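Local coordinates for protein chlorella virus DNA ligase-adenylate (Chlorella virus, PDB 1FVI) that joins nicked DNA strands as an ATP-dependent ligase, and is captured here as its covalent enzyme-adenylate intermediate, at residues W96-T101 and M163-D168. The protein carries 1 engineered substitution. Numbering follows the deposited sequence.
Sequences WFDYVT and MIRKPD. With AMP (adenosine monophosphate), chain C.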
loop_
_atom_site.group_PDB
_atom_site.type_symbol
_atom_site.label_atom_id
_atom_site.label_comp_id
_atom_site.label_asym_id
_atom_site.label_seq_id
_atom_site.Cartn_x
_atom_site.Cartn_y
_atom_site.Cartn_z
ATOM N N TRP A 96 3.637 -8.757 4.170
ATOM C CA TRP A 96 2.983 -9.929 4.754
ATOM C C TRP A 96 1.759 -9.488 5.512
ATOM O O TRP A 96 1.873 -8.941 6.603
ATOM C CB TRP A 96 3.984 -10.607 5.689
ATOM C CG TRP A 96 3.577 -11.935 6.296
ATOM C CD1 TRP A 96 2.535 -12.731 5.927
ATOM C CD2 TRP A 96 4.203 -12.582 7.421
ATOM N NE1 TRP A 96 2.463 -13.825 6.760
ATOM C CE2 TRP A 96 3.470 -13.758 7.686
ATOM C CE3 TRP A 96 5.307 -12.271 8.235
ATOM C CZ2 TRP A 96 3.797 -14.630 8.737
ATOM C CZ3 TRP A 96 5.636 -13.140 9.280
ATOM C CH2 TRP A 96 4.875 -14.307 9.517
ATOM N N PHE A 97 0.583 -9.719 4.938
ATOM C CA PHE A 97 -0.647 -9.286 5.588
ATOM C C PHE A 97 -1.545 -10.336 6.247
ATOM O O PHE A 97 -2.496 -9.973 6.951
ATOM C CB PHE A 97 -1.457 -8.363 4.662
ATOM C CG PHE A 97 -1.778 -8.953 3.316
ATOM C CD1 PHE A 97 -2.590 -10.098 3.203
ATOM C CD2 PHE A 97 -1.370 -8.303 2.154
ATOM C CE1 PHE A 97 -2.997 -10.579 1.955
ATOM C CE2 PHE A 97 -1.769 -8.768 0.890
ATOM C CZ PHE A 97 -2.587 -9.908 0.785
ATOM N N ASP A 98 -1.262 -11.621 6.015
ATOM C CA ASP A 98 -2.052 -12.681 6.627
ATOM C C ASP A 98 -1.226 -13.933 6.883
ATOM O O ASP A 98 -0.173 -14.129 6.283
ATOM C CB ASP A 98 -3.309 -13.003 5.806
ATOM C CG ASP A 98 -4.498 -13.391 6.678
ATOM O OD1 ASP A 98 -4.324 -13.615 7.898
ATOM O OD2 ASP A 98 -5.621 -13.474 6.138
ATOM N N TYR A 99 -1.740 -14.776 7.772
ATOM C CA TYR A 99 -1.079 -16.005 8.202
ATOM C C TYR A 99 -2.131 -16.998 8.665
ATOM O O TYR A 99 -2.718 -16.809 9.738
ATOM C CB TYR A 99 -0.186 -15.677 9.409
ATOM C CG TYR A 99 0.665 -16.816 9.925
ATOM C CD1 TYR A 99 1.030 -17.879 9.092
ATOM C CD2 TYR A 99 1.182 -16.783 11.222
ATOM C CE1 TYR A 99 1.896 -18.872 9.531
ATOM C CE2 TYR A 99 2.052 -17.769 11.672
ATOM C CZ TYR A 99 2.407 -18.808 10.817
ATOM O OH TYR A 99 3.299 -19.766 11.234
ATOM N N VAL A 100 -2.361 -18.058 7.896
ATOM C CA VAL A 100 -3.354 -19.026 8.332
ATOM C C VAL A 100 -2.889 -19.982 9.426
ATOM O O VAL A 100 -3.648 -20.212 10.353
ATOM C CB VAL A 100 -4.069 -19.751 7.164
ATOM C CG1 VAL A 100 -4.929 -20.941 7.681
ATOM C CG2 VAL A 100 -4.996 -18.770 6.478
ATOM N N THR A 101 -1.659 -20.498 9.368
ATOM C CA THR A 101 -1.164 -21.416 10.417
ATOM C C THR A 101 -1.838 -22.793 10.293
ATOM O O THR A 101 -1.195 -23.773 9.930
ATOM C CB THR A 101 -1.347 -20.795 11.873
ATOM O OG1 THR A 101 -0.184 -20.045 12.236
ATOM C CG2 THR A 101 -1.601 -21.842 12.942
ATOM N N MET A 163 -7.597 -1.306 2.178
ATOM C CA MET A 163 -8.217 -2.623 2.319
ATOM C C MET A 163 -8.822 -2.698 3.719
ATOM O O MET A 163 -8.130 -2.467 4.708
ATOM C CB MET A 163 -7.190 -3.741 2.103
ATOM C CG MET A 163 -6.521 -3.695 0.730
ATOM S SD MET A 163 -7.646 -3.809 -0.669
ATOM C CE MET A 163 -8.245 -5.517 -0.518
ATOM N N ILE A 164 -10.115 -3.015 3.776
ATOM C CA ILE A 164 -10.894 -3.109 5.019
ATOM C C ILE A 164 -11.271 -4.550 5.439
ATOM O O ILE A 164 -11.749 -5.354 4.627
ATOM C CB ILE A 164 -12.209 -2.298 4.880
ATOM C CG1 ILE A 164 -11.892 -0.859 4.462
ATOM C CG2 ILE A 164 -12.965 -2.293 6.198
ATOM C CD1 ILE A 164 -13.062 -0.112 3.873
ATOM N N ARG A 165 -11.103 -4.843 6.727
ATOM C CA ARG A 165 -11.434 -6.159 7.260
ATOM C C ARG A 165 -12.127 -6.113 8.614
ATOM O O ARG A 165 -11.774 -5.307 9.489
ATOM C CB ARG A 165 -10.172 -7.013 7.428
ATOM C CG ARG A 165 -9.372 -7.288 6.169
ATOM C CD ARG A 165 -8.822 -8.699 6.201
ATOM N NE ARG A 165 -7.556 -8.835 5.484
ATOM C CZ ARG A 165 -6.927 -9.997 5.286
ATOM N NH1 ARG A 165 -7.446 -11.139 5.727
ATOM N NH2 ARG A 165 -5.729 -10.014 4.720
ATOM N N LYS A 166 -13.123 -6.981 8.796
ATOM C CA LYS A 166 -13.766 -7.078 10.104
ATOM C C LYS A 166 -12.789 -7.940 10.943
ATOM O O LYS A 166 -12.094 -8.812 10.412
ATOM C CB LYS A 166 -15.184 -7.675 10.011
ATOM C CG LYS A 166 -15.285 -9.130 9.659
ATOM C CD LYS A 166 -16.753 -9.473 9.410
ATOM C CE LYS A 166 -17.015 -10.978 9.457
ATOM N NZ LYS A 166 -18.408 -11.353 9.030
ATOM N N PRO A 167 -12.634 -7.611 12.231
ATOM C CA PRO A 167 -11.750 -8.290 13.181
ATOM C C PRO A 167 -11.950 -9.792 13.279
ATOM O O PRO A 167 -10.989 -10.555 13.358
ATOM C CB PRO A 167 -12.107 -7.621 14.499
ATOM C CG PRO A 167 -12.512 -6.262 14.090
ATOM C CD PRO A 167 -13.354 -6.509 12.889
ATOM N N ASP A 168 -13.210 -10.203 13.283
ATOM C CA ASP A 168 -13.576 -11.605 13.408
ATOM C C ASP A 168 -13.631 -12.388 12.105
ATOM O O ASP A 168 -13.972 -13.569 12.107
ATOM C CB ASP A 168 -14.907 -11.735 14.162
ATOM C CG ASP A 168 -16.053 -11.040 13.455
ATOM O OD1 ASP A 168 -15.859 -9.896 12.982
ATOM O OD2 ASP A 168 -17.155 -11.634 13.381
HETATM P P AMP C . -7.348 -3.274 -6.638
HETATM O O1P AMP C . -8.686 -3.259 -7.227
HETATM O O3P AMP C . -6.493 -3.544 -7.945
HETATM O "O5'" AMP C . -7.138 -4.542 -5.856
HETATM C "C5'" AMP C . -5.774 -4.867 -5.294
HETATM C "C4'" AMP C . -5.519 -6.354 -5.185
HETATM O "O4'" AMP C . -4.420 -6.504 -4.282
HETATM C "C3'" AMP C . -6.700 -7.150 -4.582
HETATM O "O3'" AMP C . -6.909 -8.432 -5.174
HETATM C "C2'" AMP C . -6.313 -7.375 -3.160
HETATM O "O2'" AMP C . -6.848 -8.609 -2.695
HETATM C "C1'" AMP C . -4.777 -7.274 -3.159
HETATM N N9 AMP C . -4.304 -6.593 -1.970
HETATM C C8 AMP C . -3.420 -5.537 -1.981
HETATM N N7 AMP C . -3.181 -5.128 -0.768
HETATM C C5 AMP C . -3.920 -5.924 0.096
HETATM C C6 AMP C . -4.069 -5.958 1.490
HETATM N N6 AMP C . -3.425 -5.099 2.316
HETATM N N1 AMP C . -4.896 -6.899 1.979
HETATM C C2 AMP C . -5.519 -7.728 1.171
HETATM N N3 AMP C . -5.474 -7.811 -0.162
HETATM C C4 AMP C . -4.641 -6.867 -0.689
HETATM O O HOH W 1 -5.439 -12.761 3.268
#
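The F97 ring meets R165 NH2 obliquely at CD1, while one of its faces takes the adenine of AMP. Adenine N1 sits over the ring centre, 3.7 Å above the plane, and the two rings lie nearly parallel. M163 comes from the other side of the base, its CG 3.4 Å from adenine C6. The M163 chain bends at chi2 (-59°) and chi3 (-68°), which carries CE back toward the base and ribose. The R165 guanidinium presents its edge to F97, with CD1 in its plane and 3.5 Å from NH2. The planes of the two groups are 75° apart. R165 NH1 donates to D98 OD2 at 3.0 Å in a salt bridge. OD2 is met from above the carboxylate plane. A water bridges D98 OD2 and R165 NH2. R111 also forms a salt bridge with D98 OD2, while D98 OD1 accepts from Y99 N at 2.8 Å. These bonds fix the carboxylate in a buried setting. On strand 92-99 a classic beta bulge sets F97 and D98 together opposite D64 of strand 63-68. The contact joins two sheets of the adenylation domain across the nucleotide pocket, where F97 and M163 sandwich the adenine of the ligase-adenylate.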